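Purine nucleoside phosphorylase (Schistosoma mansoni, PDB 6B4Q) probably catalyses the reversible phosphorolysis of purine nucleosides such as inosine and guanosine, releasing the free base and ribose 1-phosphate. Local coordinates at residues N117-I122 / A239-A244; G192-N197 / G220-P225. All blocks are in the same frame, centred on the assembly; numbering follows the deposited sequence.

Interaction 1: N117-I122 / A239-A244. With CQG (pyridin-4-ol), chain H.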
ATOM      1  N   ASN A 117     -16.323  13.965  -8.402  1.00 19.61           N
ATOM      2  CA  ASN A 117     -15.024  14.248  -7.791  1.00 18.55           C
ATOM      3  C   ASN A 117     -14.214  15.187  -8.681  1.00 19.87           C
ATOM      4  O   ASN A 117     -14.571  15.452  -9.832  1.00 20.52           O
ATOM      5  CB  ASN A 117     -14.260  12.950  -7.491  1.00 20.47           C
ATOM      6  CG  ASN A 117     -13.854  12.177  -8.746  1.00 23.47           C
ATOM      7  OD1 ASN A 117     -13.161  12.697  -9.591  1.00 23.98           O
ATOM      8  ND2 ASN A 117     -14.238  10.907  -8.824  1.00 31.26           N
ATOM      9  N   LEU A 118     -13.143  15.744  -8.093  1.00 18.75           N
ATOM     10  CA  LEU A 118     -12.132  16.522  -8.804  1.00 19.07           C
ATOM     11  C   LEU A 118     -10.873  15.668  -8.989  1.00 19.95           C
ATOM     12  O   LEU A 118     -10.478  14.910  -8.089  1.00 21.12           O
ATOM     13  CB  LEU A 118     -11.819  17.817  -8.062  1.00 22.88           C
ATOM     14  CG  LEU A 118     -12.915  18.910  -8.236  1.00 27.68           C
ATOM     15  CD1 LEU A 118     -13.127  19.676  -6.945  1.00 39.68           C
ATOM     16  CD2 LEU A 118     -12.516  19.817  -9.365  1.00 31.22           C
ATOM     17  N   ALA A 119     -10.282  15.729 -10.183  1.00 19.74           N
ATOM     18  CA  ALA A 119      -9.199  14.811 -10.534  1.00 17.90           C
ATOM     19  C   ALA A 119      -8.170  15.479 -11.443  1.00 21.19           C
ATOM     20  O   ALA A 119      -8.438  16.516 -12.066  1.00 20.02           O
ATOM     21  CB  ALA A 119      -9.760  13.559 -11.217  1.00 17.92           C
ATOM     22  N   GLY A 120      -7.000  14.840 -11.550  1.00 18.11           N
ATOM     23  CA  GLY A 120      -5.982  15.225 -12.520  1.00 20.18           C
ATOM     24  C   GLY A 120      -6.050  14.393 -13.798  1.00 19.69           C
ATOM     25  O   GLY A 120      -6.353  13.201 -13.755  1.00 19.21           O
ATOM     26  N   GLY A 121      -5.800  15.052 -14.930  1.00 19.11           N
ATOM     27  CA  GLY A 121      -5.756  14.353 -16.215  1.00 20.33           C
ATOM     28  C   GLY A 121      -4.399  13.722 -16.498  1.00 21.15           C
ATOM     29  O   GLY A 121      -3.353  14.359 -16.324  1.00 22.49           O
ATOM     30  N   ILE A 122      -4.414  12.466 -16.961  1.00 21.31           N
ATOM     31  CA  ILE A 122      -3.224  11.750 -17.402  1.00 20.99           C
ATOM     32  C   ILE A 122      -3.230  11.573 -18.925  1.00 21.47           C
ATOM     33  O   ILE A 122      -2.254  11.894 -19.599  1.00 26.54           O
ATOM     34  CB  ILE A 122      -3.109  10.382 -16.688  1.00 20.61           C
ATOM     35  CG1 ILE A 122      -3.052  10.512 -15.146  1.00 20.92           C
ATOM     36  CG2 ILE A 122      -1.907   9.629 -17.220  1.00 22.16           C
ATOM     37  CD1 ILE A 122      -1.818  11.196 -14.600  1.00 23.03           C
ATOM     38  N   ALA A 239     -20.104   7.423 -11.712  1.00 18.00           N
ATOM     39  CA  ALA A 239     -19.062   8.296 -11.159  1.00 17.19           C
ATOM     40  C   ALA A 239     -18.471   9.187 -12.258  1.00 19.98           C
ATOM     41  O   ALA A 239     -18.110   8.693 -13.327  1.00 22.89           O
ATOM     42  CB  ALA A 239     -17.968   7.446 -10.483  1.00 17.86           C
ATOM     43  N   VAL A 240     -18.395  10.510 -12.012  1.00 18.87           N
ATOM     44  CA  VAL A 240     -17.924  11.486 -13.006  1.00 20.27           C
ATOM     45  C   VAL A 240     -16.811  12.318 -12.367  1.00 18.10           C
ATOM     46  O   VAL A 240     -17.010  12.888 -11.288  1.00 20.67           O
ATOM     47  CB  VAL A 240     -19.064  12.402 -13.491  1.00 21.13           C
ATOM     48  CG1 VAL A 240     -18.583  13.361 -14.582  1.00 25.64           C
ATOM     49  CG2 VAL A 240     -20.247  11.580 -14.051  1.00 24.77           C
ATOM     50  N   SER A 241     -15.659  12.405 -13.042  1.00 17.80           N
ATOM     51  CA  SER A 241     -14.553  13.267 -12.616  1.00 16.51           C
ATOM     52  C   SER A 241     -14.586  14.597 -13.380  1.00 18.11           C
ATOM     53  O   SER A 241     -14.794  14.616 -14.595  1.00 21.70           O
ATOM     54  CB  SER A 241     -13.194  12.603 -12.860  1.00 17.11           C
ATOM     55  OG  SER A 241     -12.912  11.509 -11.983  1.00 20.43           O
ATOM     56  N   LEU A 242     -14.353  15.710 -12.661  1.00 17.55           N
ATOM     57  CA  LEU A 242     -14.070  17.012 -13.259  1.00 16.88           C
ATOM     58  C   LEU A 242     -12.555  17.201 -13.281  1.00 20.52           C
ATOM     59  O   LEU A 242     -11.902  17.101 -12.239  1.00 20.21           O
ATOM     60  CB  LEU A 242     -14.740  18.136 -12.468  1.00 21.12           C
ATOM     61  CG  LEU A 242     -14.338  19.566 -12.863  1.00 20.72           C
ATOM     62  CD1 LEU A 242     -14.602  19.875 -14.336  1.00 22.92           C
ATOM     63  CD2 LEU A 242     -15.135  20.560 -12.012  1.00 23.04           C
ATOM     64  N   ILE A 243     -11.999  17.441 -14.460  1.00 17.93           N
ATOM     65  CA  ILE A 243     -10.550  17.537 -14.629  1.00 19.99           C
ATOM     66  C   ILE A 243     -10.090  18.947 -14.277  1.00 20.41           C
ATOM     67  O   ILE A 243     -10.520  19.930 -14.886  1.00 21.60           O
ATOM     68  CB  ILE A 243     -10.140  17.174 -16.062  1.00 20.39           C
ATOM     69  CG1 ILE A 243     -10.593  15.752 -16.437  1.00 21.33           C
ATOM     70  CG2 ILE A 243      -8.639  17.383 -16.269  1.00 20.24           C
ATOM     71  CD1 ILE A 243     -10.081  14.659 -15.449  1.00 21.56           C
ATOM     72  N   ALA A 244      -9.215  19.062 -13.286  1.00 21.49           N
ATOM     73  CA  ALA A 244      -8.716  20.376 -12.900  1.00 22.26           C
ATOM     74  C   ALA A 244      -7.479  20.822 -13.680  1.00 20.12           C
ATOM     75  O   ALA A 244      -7.220  22.022 -13.765  1.00 20.80           O
ATOM     76  CB  ALA A 244      -8.401  20.374 -11.404  1.00 23.43           C
TER
HETATM   77  C4  CQG H 307      -4.815  15.544  -8.763  0.97 24.25           C
HETATM   78  C3  CQG H 307      -4.653  16.533  -9.716  0.97 25.61           C
HETATM   79  C2  CQG H 307      -6.710  17.495  -9.044  0.97 23.38           C
HETATM   80  C1  CQG H 307      -6.867  16.514  -8.086  0.97 26.99           C
HETATM   81  O   CQG H 307      -6.103  14.581  -6.993  0.97 21.96           O
HETATM   82  C   CQG H 307      -5.911  15.554  -7.973  0.97 22.93           C
HETATM   83  N   CQG H 307      -5.597  17.493  -9.844  0.97 22.80           N
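N117, A119, L242 and A244 join two neighbouring parallel strands through a ladder of backbone hydrogen bonds. N117 N gives a bent bond to V240 O, and its carbonyl takes L242 N in a short one, 2.8 Å from N117 O to L242 N and almost straight at 175°. A119 repeats the pattern two residues on, its N bonded to L242 O and its O receiving A244 N at 2.9 Å.

One side-chain bond runs beside this ladder. S241 OG donates to N117 OD1 at 2.7 Å, lying in the plane of the amide on a lone pair of the oxygen. N117 CG lies between its own backbone N and carbonyl carbon (chi1 66°), which turns the amide oxygen toward S241. The amide nitrogen bonds T223 OG1.

Apolar contacts divide between the two faces of the sheet. L118 and L242 lie side by side, CD2 of L118 3.8 Å from CD2 of L242, with V262 and R269 of helix 259-283 packed against them in turn. On the face of N117 and A119, A119 CB lies a loose 4.4 Å from I243 CD1.

Pyridin-4-ol lies against the backbone at the end of this pairing, G120 CA being 3.4 Å from its C3. With both ends of the N117 amide bonded, its rotation is fixed, and the strand bonds up to A119 and A244 hold the backbone that meets the ligand.

Interaction 2: G192-N197 / G220-P225; sequences GVYAFN and GMSTVP. With CQG (pyridin-4-ol), chain H; DMS (dimethyl sulfoxide), chain F.
Y194 and F196 reach from one strand to the turn and helix start at 220-225. The tyrosine hydroxyl accepts the backbone N-H of S222, 3.2 Å from S222 N to Y194 OH and nearly straight at 165°. Having CG anti to the backbone N (chi1 -179°) carries the ring across to G220, S222 and V224, and its CD2 lies 3.8 Å from V224 CG2.

F196 takes the next place on the same face. G220 O lies in the plane of its ring, at the edge, while P225 CD makes an off-centre CH-pi contact 4.1 Å from the F196 ring centroid. V224 CB packs 3.8 Å from F196 CD2, so this valine serves both rings.

Backbone bonds set the register behind these side chains: G220 N donates to A195 O at 3.0 Å, and N197 N to G220 O at 2.9 Å. N197 and M221 run alongside each other, the N197 amide being held by T201.

Farther out, S222 OG bonds the oxygen of a dimethyl sulfoxide and also accepts T223 OG1, whose strongest partner is N117. L145 and F161 of a second subunit pack on F196 and M221, respectively. M221 CE approaches the hydroxyl oxygen of pyridin-4-ol at 3.8 Å. A short parallel strand pairing that runs through a turn into a helix, beside a ligand pocket bordered by a neighbouring subunit, fits the active-site architecture of trimeric purine nucleoside phosphorylases.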
ATOM      1  N   GLY A 192     -13.039   7.099 -19.201  1.00 20.27           N
ATOM      2  CA  GLY A 192     -11.685   6.715 -18.845  1.00 21.19           C
ATOM      3  C   GLY A 192     -11.553   5.897 -17.574  1.00 20.92           C
ATOM      4  O   GLY A 192     -12.511   5.673 -16.819  1.00 20.58           O
ATOM      5  N   VAL A 193     -10.315   5.449 -17.357  1.00 19.83           N
ATOM      6  CA  VAL A 193      -9.916   4.620 -16.213  1.00 19.05           C
ATOM      7  C   VAL A 193      -9.343   5.528 -15.127  1.00 19.55           C
ATOM      8  O   VAL A 193      -8.452   6.353 -15.407  1.00 20.62           O
ATOM      9  CB  VAL A 193      -8.871   3.571 -16.646  1.00 18.61           C
ATOM     10  CG1 VAL A 193      -8.262   2.876 -15.428  1.00 21.68           C
ATOM     11  CG2 VAL A 193      -9.469   2.553 -17.655  1.00 23.20           C
ATOM     12  N   TYR A 194      -9.844   5.371 -13.897  1.00 18.90           N
ATOM     13  CA  TYR A 194      -9.480   6.203 -12.744  1.00 17.92           C
ATOM     14  C   TYR A 194      -8.459   5.492 -11.856  1.00 17.75           C
ATOM     15  O   TYR A 194      -8.731   4.392 -11.373  1.00 18.65           O
ATOM     16  CB  TYR A 194     -10.730   6.504 -11.926  1.00 18.64           C
ATOM     17  CG  TYR A 194     -10.594   7.379 -10.667  1.00 18.19           C
ATOM     18  CD1 TYR A 194     -10.900   8.740 -10.707  1.00 19.28           C
ATOM     19  CD2 TYR A 194     -10.242   6.841  -9.428  1.00 16.43           C
ATOM     20  CE1 TYR A 194     -10.813   9.538  -9.569  1.00 16.69           C
ATOM     21  CE2 TYR A 194     -10.168   7.648  -8.261  1.00 15.49           C
ATOM     22  CZ  TYR A 194     -10.457   8.983  -8.347  1.00 17.61           C
ATOM     23  OH  TYR A 194     -10.412   9.783  -7.234  1.00 18.34           O
ATOM     24  N   ALA A 195      -7.321   6.151 -11.607  1.00 17.37           N
ATOM     25  CA  ALA A 195      -6.325   5.671 -10.638  1.00 17.06           C
ATOM     26  C   ALA A 195      -6.581   6.320  -9.285  1.00 19.62           C
ATOM     27  O   ALA A 195      -6.660   7.558  -9.175  1.00 16.97           O
ATOM     28  CB  ALA A 195      -4.907   5.983 -11.096  1.00 18.88           C
ATOM     29  N   PHE A 196      -6.678   5.480  -8.237  1.00 17.07           N
ATOM     30  CA  PHE A 196      -6.850   5.940  -6.849  1.00 17.70           C
ATOM     31  C   PHE A 196      -5.459   6.118  -6.212  1.00 16.08           C
ATOM     32  O   PHE A 196      -4.769   5.135  -5.902  1.00 15.87           O
ATOM     33  CB  PHE A 196      -7.718   4.925  -6.091  1.00 17.57           C
ATOM     34  CG  PHE A 196      -8.021   5.266  -4.627  1.00 14.41           C
ATOM     35  CD1 PHE A 196      -7.953   6.564  -4.128  1.00 17.02           C
ATOM     36  CD2 PHE A 196      -8.370   4.235  -3.733  1.00 17.09           C
ATOM     37  CE1 PHE A 196      -8.228   6.844  -2.787  1.00 16.57           C
ATOM     38  CE2 PHE A 196      -8.621   4.505  -2.390  1.00 17.71           C
ATOM     39  CZ  PHE A 196      -8.556   5.813  -1.908  1.00 15.81           C
ATOM     40  N   ASN A 197      -5.062   7.383  -6.026  1.00 16.49           N
ATOM     41  CA  ASN A 197      -3.914   7.796  -5.208  1.00 17.49           C
ATOM     42  C   ASN A 197      -4.397   8.069  -3.790  1.00 16.25           C
ATOM     43  O   ASN A 197      -5.194   8.984  -3.577  1.00 15.00           O
ATOM     44  CB  ASN A 197      -3.316   9.073  -5.814  1.00 15.78           C
ATOM     45  CG  ASN A 197      -2.355   9.803  -4.868  1.00 16.27           C
ATOM     46  OD1 ASN A 197      -1.618   9.190  -4.068  1.00 17.58           O
ATOM     47  ND2 ASN A 197      -2.353  11.155  -4.974  1.00 17.80           N
ATOM     48  N   GLY A 220      -7.052  10.553  -8.841  1.00 15.89           N
ATOM     49  CA  GLY A 220      -7.602  11.330  -7.745  1.00 17.49           C
ATOM     50  C   GLY A 220      -7.556  10.544  -6.445  1.00 17.56           C
ATOM     51  O   GLY A 220      -7.111   9.394  -6.401  1.00 17.35           O
ATOM     52  N   MET A 221      -8.059  11.194  -5.381  1.00 17.23           N
ATOM     53  CA  MET A 221      -7.877  10.726  -4.009  1.00 16.86           C
ATOM     54  C   MET A 221      -9.174  10.260  -3.335  1.00 17.14           C
ATOM     55  O   MET A 221      -9.220  10.196  -2.102  1.00 17.75           O
ATOM     56  CB  MET A 221      -7.251  11.842  -3.154  1.00 19.91           C
ATOM     57  CG  MET A 221      -5.991  12.461  -3.664  1.00 19.62           C
ATOM     58  SD  MET A 221      -5.445  13.822  -2.574  1.00 19.02           S
ATOM     59  CE  MET A 221      -4.236  14.588  -3.657  1.00 19.82           C
ATOM     60  N   SER A 222     -10.220   9.945  -4.094  1.00 15.84           N
ATOM     61  CA  SER A 222     -11.523   9.636  -3.518  1.00 17.94           C
ATOM     62  C   SER A 222     -12.210   8.559  -4.353  1.00 17.74           C
ATOM     63  O   SER A 222     -11.590   7.914  -5.213  1.00 17.34           O
ATOM     64  CB  SER A 222     -12.396  10.895  -3.439  1.00 21.47           C
ATOM     65  OG  SER A 222     -12.762  11.298  -4.745  1.00 23.95           O
ATOM     66  N   THR A 223     -13.510   8.360  -4.061  1.00 17.50           N
ATOM     67  CA  THR A 223     -14.471   7.659  -4.918  1.00 17.31           C
ATOM     68  C   THR A 223     -14.357   6.132  -4.928  1.00 18.57           C
ATOM     69  O   THR A 223     -15.366   5.441  -4.732  1.00 18.97           O
ATOM     70  CB  THR A 223     -14.376   8.234  -6.332  1.00 19.47           C
ATOM     71  OG1 THR A 223     -14.785   9.615  -6.293  1.00 22.66           O
ATOM     72  CG2 THR A 223     -15.315   7.499  -7.281  1.00 21.73           C
ATOM     73  N   VAL A 224     -13.169   5.575  -5.172  1.00 16.91           N
ATOM     74  CA  VAL A 224     -13.041   4.105  -5.259  1.00 17.21           C
ATOM     75  C   VAL A 224     -13.491   3.391  -3.987  1.00 16.39           C
ATOM     76  O   VAL A 224     -14.173   2.353  -4.095  1.00 15.82           O
ATOM     77  CB  VAL A 224     -11.615   3.734  -5.709  1.00 15.75           C
ATOM     78  CG1 VAL A 224     -11.311   2.268  -5.493  1.00 16.85           C
ATOM     79  CG2 VAL A 224     -11.431   4.071  -7.183  1.00 16.35           C
ATOM     80  N   PRO A 225     -13.220   3.887  -2.762  1.00 15.70           N
ATOM     81  CA  PRO A 225     -13.757   3.198  -1.567  1.00 15.17           C
ATOM     82  C   PRO A 225     -15.277   3.113  -1.548  1.00 15.33           C
ATOM     83  O   PRO A 225     -15.836   2.023  -1.272  1.00 16.21           O
ATOM     84  CB  PRO A 225     -13.203   4.052  -0.399  1.00 16.33           C
ATOM     85  CG  PRO A 225     -11.896   4.597  -0.959  1.00 17.51           C
ATOM     86  CD  PRO A 225     -12.289   4.978  -2.376  1.00 17.45           C
TER
HETATM   87  C4  CQG H 307      -4.815  15.544  -8.763  0.97 24.25           C
HETATM   88  C3  CQG H 307      -4.653  16.533  -9.716  0.97 25.61           C
HETATM   89  C2  CQG H 307      -6.710  17.495  -9.044  0.97 23.38           C
HETATM   90  C1  CQG H 307      -6.867  16.514  -8.086  0.97 26.99           C
HETATM   91  O   CQG H 307      -6.103  14.581  -6.993  0.97 21.96           O
HETATM   92  C   CQG H 307      -5.911  15.554  -7.973  0.97 22.93           C
HETATM   93  N   CQG H 307      -5.597  17.493  -9.844  0.97 22.80           N
HETATM   94  S   DMS F 305     -13.643  15.444  -4.458  1.00 68.47           S
HETATM   95  O   DMS F 305     -12.716  14.283  -4.610  1.00 66.88           O
HETATM   96  C1  DMS F 305     -13.986  15.718  -2.694  1.00 68.54           C
HETATM   97  C2  DMS F 305     -12.739  16.968  -4.731  1.00 72.37           C

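Both interactions are buried and belong to the same mixed sheet, with interaction 2 nested within the chain loop that interaction 1 closes. They meet directly, the side chain of N117 joining the two: N117 CB packs 3.5 Å from S222 OG, and S241 OG lies 3.7 Å from Y194 CD1. Their chemistry follows their place. Interaction 1 is a twisted parallel pairing with three bridges within one subunit, whereas interaction 2 has a single strand bridge and depends more on aromatic side chains packed against a turn and helix start, close to a second subunit. Both border the same pyridin-4-ol.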